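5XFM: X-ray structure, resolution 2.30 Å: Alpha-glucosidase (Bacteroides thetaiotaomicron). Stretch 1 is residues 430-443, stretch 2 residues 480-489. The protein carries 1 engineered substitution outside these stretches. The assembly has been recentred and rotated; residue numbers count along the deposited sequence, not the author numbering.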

ATOM      1  N   VAL A 430      -5.921  -1.731 -14.031  1.00 19.97           N
ATOM      2  CA  VAL A 430      -6.085  -0.391 -13.476  1.00 19.37           C
ATOM      3  C   VAL A 430      -5.040  -0.018 -12.424  1.00 15.64           C
ATOM      4  O   VAL A 430      -4.869  -0.722 -11.438  1.00 18.04           O
ATOM      5  CB  VAL A 430      -7.480  -0.225 -12.848  1.00 16.85           C
ATOM      6  CG1 VAL A 430      -7.581   1.103 -12.122  1.00 19.49           C
ATOM      7  CG2 VAL A 430      -8.546  -0.332 -13.914  1.00 14.90           C
ATOM      8  N   ILE A 431      -4.337   1.086 -12.668  1.00 20.77           N
ATOM      9  CA  ILE A 431      -3.500   1.728 -11.657  1.00 19.48           C
ATOM     10  C   ILE A 431      -4.224   2.951 -11.112  1.00 21.05           C
ATOM     11  O   ILE A 431      -4.802   3.712 -11.888  1.00 21.95           O
ATOM     12  CB  ILE A 431      -2.136   2.180 -12.223  1.00 18.65           C
ATOM     13  CG1 ILE A 431      -1.315   0.993 -12.716  1.00 26.96           C
ATOM     14  CG2 ILE A 431      -1.349   2.957 -11.178  1.00 26.53           C
ATOM     15  CD1 ILE A 431      -0.040   1.404 -13.415  1.00 22.16           C
ATOM     16  N   PHE A 432      -4.215   3.142  -9.794  1.00 15.81           N
ATOM     17  CA  PHE A 432      -4.749   4.379  -9.226  1.00 15.67           C
ATOM     18  C   PHE A 432      -3.640   5.323  -8.780  1.00 18.61           C
ATOM     19  O   PHE A 432      -2.626   4.895  -8.231  1.00 18.70           O
ATOM     20  CB  PHE A 432      -5.668   4.105  -8.043  1.00 15.65           C
ATOM     21  CG  PHE A 432      -6.943   3.429  -8.419  1.00 21.82           C
ATOM     22  CD1 PHE A 432      -7.717   3.915  -9.459  1.00 23.19           C
ATOM     23  CD2 PHE A 432      -7.379   2.314  -7.727  1.00 17.84           C
ATOM     24  CE1 PHE A 432      -8.894   3.294  -9.804  1.00 20.51           C
ATOM     25  CE2 PHE A 432      -8.558   1.691  -8.072  1.00 19.76           C
ATOM     26  CZ  PHE A 432      -9.315   2.180  -9.108  1.00 16.58           C
ATOM     27  N   HIS A 433      -3.854   6.612  -9.022  1.00 18.14           N
ATOM     28  CA  HIS A 433      -2.972   7.664  -8.529  1.00 17.90           C
ATOM     29  C   HIS A 433      -3.806   8.775  -7.902  1.00 18.94           C
ATOM     30  O   HIS A 433      -5.017   8.849  -8.127  1.00 17.83           O
ATOM     31  CB  HIS A 433      -2.100   8.222  -9.654  1.00 17.92           C
ATOM     32  CG  HIS A 433      -0.777   7.537  -9.791  1.00 16.60           C
ATOM     33  ND1 HIS A 433       0.422   8.205  -9.656  1.00 22.29           N
ATOM     34  CD2 HIS A 433      -0.461   6.248 -10.051  1.00 16.73           C
ATOM     35  CE1 HIS A 433       1.418   7.353  -9.818  1.00 23.66           C
ATOM     36  NE2 HIS A 433       0.907   6.158 -10.060  1.00 14.43           N
ATOM     37  N   GLY A 434      -3.157   9.630  -7.114  1.00 20.77           N
ATOM     38  CA  GLY A 434      -3.828  10.735  -6.446  1.00 14.55           C
ATOM     39  C   GLY A 434      -4.972  10.184  -5.640  1.00 14.48           C
ATOM     40  O   GLY A 434      -6.088  10.702  -5.684  1.00 17.44           O
ATOM     41  N   CYS A 435      -4.668   9.137  -4.882  1.00 15.71           N
ATOM     42  CA  CYS A 435      -5.688   8.200  -4.428  1.00 15.48           C
ATOM     43  C   CYS A 435      -5.520   7.788  -2.980  1.00 21.08           C
ATOM     44  O   CYS A 435      -4.556   8.169  -2.304  1.00 19.90           O
ATOM     45  CB  CYS A 435      -5.663   6.944  -5.306  1.00 11.72           C
ATOM     46  SG  CYS A 435      -4.072   6.050  -5.250  1.00 20.60           S
ATOM     47  N   THR A 436      -6.471   6.992  -2.511  1.00 15.47           N
ATOM     48  CA  THR A 436      -6.426   6.491  -1.156  1.00 15.38           C
ATOM     49  C   THR A 436      -5.648   5.188  -1.085  1.00 21.32           C
ATOM     50  O   THR A 436      -5.349   4.571  -2.116  1.00 17.68           O
ATOM     51  CB  THR A 436      -7.829   6.275  -0.607  1.00 14.79           C
ATOM     52  OG1 THR A 436      -7.768   6.008   0.801  1.00 16.75           O
ATOM     53  CG2 THR A 436      -8.535   5.129  -1.339  1.00 15.10           C
ATOM     54  N   LEU A 437      -5.335   4.777   0.142  1.00 12.96           N
ATOM     55  CA  LEU A 437      -4.640   3.524   0.395  1.00 16.78           C
ATOM     56  C   LEU A 437      -5.476   2.353  -0.108  1.00 18.18           C
ATOM     57  O   LEU A 437      -6.692   2.351   0.069  1.00 17.55           O
ATOM     58  CB  LEU A 437      -4.365   3.361   1.894  1.00 15.77           C
ATOM     59  CG  LEU A 437      -3.606   2.120   2.359  1.00 20.78           C
ATOM     60  CD1 LEU A 437      -2.128   2.338   2.099  1.00 16.24           C
ATOM     61  CD2 LEU A 437      -3.855   1.793   3.837  1.00 18.70           C
ATOM     62  N   PRO A 438      -4.833   1.363  -0.758  1.00 20.26           N
ATOM     63  CA  PRO A 438      -5.540   0.142  -1.155  1.00 18.76           C
ATOM     64  C   PRO A 438      -5.851  -0.698   0.078  1.00 19.35           C
ATOM     65  O   PRO A 438      -5.026  -0.784   0.988  1.00 20.02           O
ATOM     66  CB  PRO A 438      -4.542  -0.563  -2.075  1.00 14.96           C
ATOM     67  CG  PRO A 438      -3.212  -0.104  -1.574  1.00 18.73           C
ATOM     68  CD  PRO A 438      -3.415   1.328  -1.164  1.00 17.87           C
ATOM     69  N   ARG A 439      -7.038  -1.280   0.132  1.00 18.28           N
ATOM     70  CA  ARG A 439      -7.435  -2.000   1.331  1.00 21.85           C
ATOM     71  C   ARG A 439      -7.757  -3.460   1.012  1.00 19.27           C
ATOM     72  O   ARG A 439      -8.921  -3.867   1.016  1.00 20.59           O
ATOM     73  CB  ARG A 439      -8.615  -1.282   1.983  1.00 17.53           C
ATOM     74  CG  ARG A 439      -8.182  -0.105   2.866  1.00 19.86           C
ATOM     75  CD  ARG A 439      -9.103   1.081   2.649  1.00 18.71           C
ATOM     76  NE  ARG A 439      -8.932   2.179   3.600  1.00 14.29           N
ATOM     77  CZ  ARG A 439      -8.427   3.371   3.292  1.00 14.73           C
ATOM     78  NH1 ARG A 439      -8.009   3.621   2.059  1.00 14.63           N
ATOM     79  NH2 ARG A 439      -8.335   4.314   4.219  1.00 14.95           N
ATOM     80  N   GLY A 440      -6.716  -4.241   0.725  1.00 17.48           N
ATOM     81  CA  GLY A 440      -6.897  -5.625   0.335  1.00 19.02           C
ATOM     82  C   GLY A 440      -7.374  -5.724  -1.105  1.00 19.12           C
ATOM     83  O   GLY A 440      -7.965  -6.727  -1.505  1.00 16.73           O
ATOM     84  N   TRP A 441      -7.124  -4.676  -1.886  1.00 14.02           N
ATOM     85  CA  TRP A 441      -7.723  -4.567  -3.213  1.00 19.08           C
ATOM     86  C   TRP A 441      -7.210  -5.566  -4.269  1.00 19.98           C
ATOM     87  O   TRP A 441      -7.951  -5.892  -5.201  1.00 17.39           O
ATOM     88  CB  TRP A 441      -7.559  -3.126  -3.724  1.00 18.94           C
ATOM     89  CG  TRP A 441      -8.507  -2.167  -3.037  1.00 17.58           C
ATOM     90  CD1 TRP A 441      -9.311  -2.442  -1.966  1.00 15.23           C
ATOM     91  CD2 TRP A 441      -8.786  -0.810  -3.407  1.00 18.60           C
ATOM     92  NE1 TRP A 441     -10.053  -1.338  -1.635  1.00 21.06           N
ATOM     93  CE2 TRP A 441      -9.751  -0.320  -2.502  1.00 19.18           C
ATOM     94  CE3 TRP A 441      -8.309   0.044  -4.411  1.00 19.37           C
ATOM     95  CZ2 TRP A 441     -10.249   0.982  -2.569  1.00 14.54           C
ATOM     96  CZ3 TRP A 441      -8.805   1.337  -4.477  1.00 15.58           C
ATOM     97  CH2 TRP A 441      -9.764   1.794  -3.560  1.00 16.69           C
ATOM     98  N   GLU A 442      -5.993  -6.090  -4.110  1.00 14.64           N
ATOM     99  CA  GLU A 442      -5.467  -7.089  -5.048  1.00 12.71           C
ATOM    100  C   GLU A 442      -6.335  -8.351  -5.066  1.00 24.68           C
ATOM    101  O   GLU A 442      -6.622  -8.912  -6.129  1.00 22.50           O
ATOM    102  CB  GLU A 442      -4.024  -7.480  -4.690  1.00 15.30           C
ATOM    103  CG  GLU A 442      -2.959  -6.395  -4.893  1.00 21.84           C
ATOM    104  CD  GLU A 442      -2.704  -5.567  -3.644  1.00 24.52           C
ATOM    105  OE1 GLU A 442      -3.574  -5.568  -2.743  1.00 25.69           O
ATOM    106  OE2 GLU A 442      -1.627  -4.932  -3.556  1.00 14.77           O
ATOM    107  N   ARG A 443      -6.759  -8.791  -3.885  1.00 18.45           N
ATOM    108  CA  ARG A 443      -7.602  -9.966  -3.784  1.00 14.44           C
ATOM    109  C   ARG A 443      -9.035  -9.617  -4.149  1.00 21.72           C
ATOM    110  O   ARG A 443      -9.700 -10.373  -4.852  1.00 23.91           O
ATOM    111  CB  ARG A 443      -7.549 -10.566  -2.379  1.00 25.78           C
ATOM    112  CG  ARG A 443      -8.281 -11.890  -2.269  1.00 19.89           C
ATOM    113  CD  ARG A 443      -7.645 -12.783  -1.228  1.00 21.23           C
ATOM    114  NE  ARG A 443      -8.348 -14.058  -1.117  1.00 28.41           N
ATOM    115  CZ  ARG A 443      -8.096 -15.105  -1.899  1.00 33.55           C
ATOM    116  NH1 ARG A 443      -7.169 -15.014  -2.851  1.00 26.48           N
ATOM    117  NH2 ARG A 443      -8.771 -16.240  -1.739  1.00 29.52           N
ATOM    118  N   ILE A 480       5.764  -0.207   6.366  1.00 17.06           N
ATOM    119  CA  ILE A 480       4.505   0.524   6.534  1.00 17.62           C
ATOM    120  C   ILE A 480       3.641   0.572   5.257  1.00 21.65           C
ATOM    121  O   ILE A 480       2.815  -0.313   5.036  1.00 18.87           O
ATOM    122  CB  ILE A 480       4.766   1.974   7.037  1.00 14.46           C
ATOM    123  CG1 ILE A 480       5.649   1.945   8.290  1.00 16.28           C
ATOM    124  CG2 ILE A 480       3.458   2.692   7.352  1.00 11.08           C
ATOM    125  CD1 ILE A 480       6.010   3.298   8.839  1.00 15.24           C
ATOM    126  N   ARG A 481       3.821   1.585   4.416  1.00 17.59           N
ATOM    127  CA  ARG A 481       2.901   1.781   3.291  1.00 21.75           C
ATOM    128  C   ARG A 481       2.793   0.554   2.386  1.00 18.85           C
ATOM    129  O   ARG A 481       1.694   0.126   2.040  1.00 16.75           O
ATOM    130  CB  ARG A 481       3.317   2.997   2.455  1.00 17.34           C
ATOM    131  CG  ARG A 481       2.680   3.061   1.058  1.00 15.39           C
ATOM    132  CD  ARG A 481       1.150   3.144   1.083  1.00 19.62           C
ATOM    133  NE  ARG A 481       0.614   3.187  -0.277  1.00 20.22           N
ATOM    134  CZ  ARG A 481       0.409   2.119  -1.041  1.00 21.08           C
ATOM    135  NH1 ARG A 481       0.656   0.902  -0.570  1.00 18.27           N
ATOM    136  NH2 ARG A 481      -0.054   2.266  -2.277  1.00 20.88           N
ATOM    137  N   ASN A 482       3.936  -0.006   2.017  1.00 19.85           N
ATOM    138  CA  ASN A 482       3.982  -1.057   1.010  1.00 17.30           C
ATOM    139  C   ASN A 482       3.676  -2.457   1.574  1.00 21.27           C
ATOM    140  O   ASN A 482       3.319  -3.373   0.824  1.00 24.04           O
ATOM    141  CB  ASN A 482       5.350  -1.007   0.311  1.00 19.11           C
ATOM    142  CG  ASN A 482       5.376  -1.768  -0.999  1.00 18.46           C
ATOM    143  OD1 ASN A 482       6.423  -2.250  -1.423  1.00 24.23           O
ATOM    144  ND2 ASN A 482       4.221  -1.883  -1.645  1.00 17.82           N
ATOM    145  N   THR A 483       3.787  -2.620   2.894  1.00 23.32           N
ATOM    146  CA  THR A 483       3.540  -3.920   3.523  1.00 13.24           C
ATOM    147  C   THR A 483       2.064  -4.329   3.458  1.00 15.75           C
ATOM    148  O   THR A 483       1.746  -5.515   3.487  1.00 22.04           O
ATOM    149  CB  THR A 483       4.014  -3.945   5.015  1.00 21.08           C
ATOM    150  OG1 THR A 483       4.266  -5.290   5.422  1.00 19.12           O
ATOM    151  CG2 THR A 483       2.986  -3.333   5.960  1.00 20.12           C
ATOM    152  N   VAL A 484       1.158  -3.361   3.391  1.00 19.75           N
ATOM    153  CA  VAL A 484      -0.263  -3.691   3.316  1.00 17.14           C
ATOM    154  C   VAL A 484      -0.804  -3.659   1.892  1.00 23.16           C
ATOM    155  O   VAL A 484      -1.985  -3.935   1.674  1.00 25.63           O
ATOM    156  CB  VAL A 484      -1.123  -2.732   4.174  1.00 17.62           C
ATOM    157  CG1 VAL A 484      -0.681  -2.773   5.634  1.00 15.13           C
ATOM    158  CG2 VAL A 484      -1.047  -1.323   3.625  1.00 15.32           C
ATOM    159  N   GLY A 485       0.036  -3.315   0.920  1.00 20.22           N
ATOM    160  CA  GLY A 485      -0.445  -3.252  -0.448  1.00 20.41           C
ATOM    161  C   GLY A 485       0.505  -2.719  -1.504  1.00 23.01           C
ATOM    162  O   GLY A 485       1.512  -2.074  -1.192  1.00 21.46           O
ATOM    163  N   SER A 486       0.157  -2.980  -2.764  1.00 25.31           N
ATOM    164  CA  SER A 486       0.950  -2.540  -3.906  1.00 19.32           C
ATOM    165  C   SER A 486       1.174  -1.042  -3.889  1.00 15.83           C
ATOM    166  O   SER A 486       0.245  -0.260  -3.675  1.00 24.93           O
ATOM    167  CB  SER A 486       0.280  -2.938  -5.224  1.00 21.61           C
ATOM    168  OG  SER A 486       0.265  -4.335  -5.404  1.00 19.21           O
ATOM    169  N   MET A 487       2.417  -0.654  -4.137  1.00 13.65           N
ATOM    170  CA  MET A 487       2.812   0.749  -4.151  1.00 15.87           C
ATOM    171  C   MET A 487       3.470   1.115  -5.480  1.00 14.25           C
ATOM    172  O   MET A 487       4.592   0.691  -5.761  1.00 13.23           O
ATOM    173  CB  MET A 487       3.762   1.031  -2.991  1.00 16.77           C
ATOM    174  CG  MET A 487       4.154   2.476  -2.819  1.00 17.74           C
ATOM    175  SD  MET A 487       5.234   2.653  -1.390  1.00 17.81           S
ATOM    176  CE  MET A 487       6.686   1.756  -1.939  1.00 16.14           C
ATOM    177  N   GLU A 488       2.762   1.881  -6.302  1.00 14.23           N
ATOM    178  CA  GLU A 488       3.276   2.277  -7.613  1.00 21.16           C
ATOM    179  C   GLU A 488       4.147   3.510  -7.450  1.00 21.41           C
ATOM    180  O   GLU A 488       3.675   4.642  -7.577  1.00 22.03           O
ATOM    181  CB  GLU A 488       2.135   2.558  -8.594  1.00 15.47           C
ATOM    182  CG  GLU A 488       2.151   1.650  -9.808  1.00 25.97           C
ATOM    183  CD  GLU A 488       3.124   2.115 -10.891  1.00 36.47           C
ATOM    184  OE1 GLU A 488       3.371   3.334 -11.003  1.00 33.34           O
ATOM    185  OE2 GLU A 488       3.664   1.258 -11.623  1.00 53.20           O
ATOM    186  N   PHE A 489       5.421   3.284  -7.149  1.00 21.25           N
ATOM    187  CA  PHE A 489       6.301   4.357  -6.699  1.00 21.03           C
ATOM    188  C   PHE A 489       6.992   5.088  -7.854  1.00 18.29           C
ATOM    189  O   PHE A 489       7.311   6.271  -7.744  1.00 25.79           O
ATOM    190  CB  PHE A 489       7.348   3.791  -5.728  1.00 25.31           C
ATOM    191  CG  PHE A 489       8.242   4.835  -5.121  1.00 19.64           C
ATOM    192  CD1 PHE A 489       7.827   5.566  -4.020  1.00 21.03           C
ATOM    193  CD2 PHE A 489       9.498   5.084  -5.652  1.00 23.94           C
ATOM    194  CE1 PHE A 489       8.647   6.534  -3.457  1.00 22.47           C
ATOM    195  CE2 PHE A 489      10.322   6.047  -5.098  1.00 25.52           C
ATOM    196  CZ  PHE A 489       9.895   6.772  -3.994  1.00 22.80           C
TER
HETATM  197  O   HOH W   1      -4.095  -4.010  -0.468  1.00 23.52           O

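A single carboxylate oxygen supplies both direct hydrogen bonds between the two stretches. Glu442 OE2 accepts from the backbone, with Ser486 N at 2.8 Å from Glu442 OE2 and an N-H...O angle of 154°, and from the side chain of the same residue, with Ser486 OG at 2.7 Å from Glu442 OE2. With chi1 in the m rotamer, Ser486 holds its hydroxyl close enough to its own amide for one acceptor to serve both. Glu442 sits in the first turn of a helix, its CA-to-CB bond directed toward the second stretch.

The other carboxylate oxygen, also bonded elsewhere in the structure, reaches the second stretch through a water. Water 1 donates to Glu442 OE1 (2.8 Å from the water O) and to Val484 O (3.0 Å from the water O), and accepts from Gly440 N (2.9 Å from the water O). Gly440 occupies the N-cap position, so the water ties the start of the helix to the backbone of the second stretch just before Gly485.

At Gly485 the two stretches pass closely, its CA lying 6.2 Å from the CA of Pro438. The absence of a side chain matters here: an ideally placed CB would point toward the first stretch and fall 2.9 Å from Pro438 CG, a clash. As built, Pro438 CG rests 4.3 Å from Gly485 CA and 4.0 Å from Ser486 O.

Arg481 folds back on its own stretch. Its NH2 donates to Ser486 O (Arg481 NH2 to Ser486 O, 2.9 Å, 155° at the hydrogen), while NH1 makes weak bonds to Gly485 O (Arg481 NH1 to Gly485 O, 3.2 Å) and Ser486 O (Arg481 NH1 to Ser486 O, 3.3 Å). These bonds engage the guanidinium edge and leave a face for apolar packing: Leu437 CD1 and Pro438 CD both lie over one face, with Pro438 CD 3.7 Å from Arg481 NH2. Leu437 also meets the aliphatic part of the arginine, its CD1 3.5 Å from Arg481 CD, and the same methyl packs against Val484, with Leu437 CD1 4.1 Å from Val484 CG2.

Farther along, the CA-to-CB bond of Glu488 is directed toward the first stretch, where a strand leads in. Its methylene portion packs on Ile431, with Glu488 CG 4.0 Å from Ile431 CG2, and its carboxylate approaches the edge of the His433 ring near the ring plane, where Glu488 OE1 is 3.9 Å from His433 NE2. That separation makes this a looser approach than the short bonds joining Glu442 to Ser486.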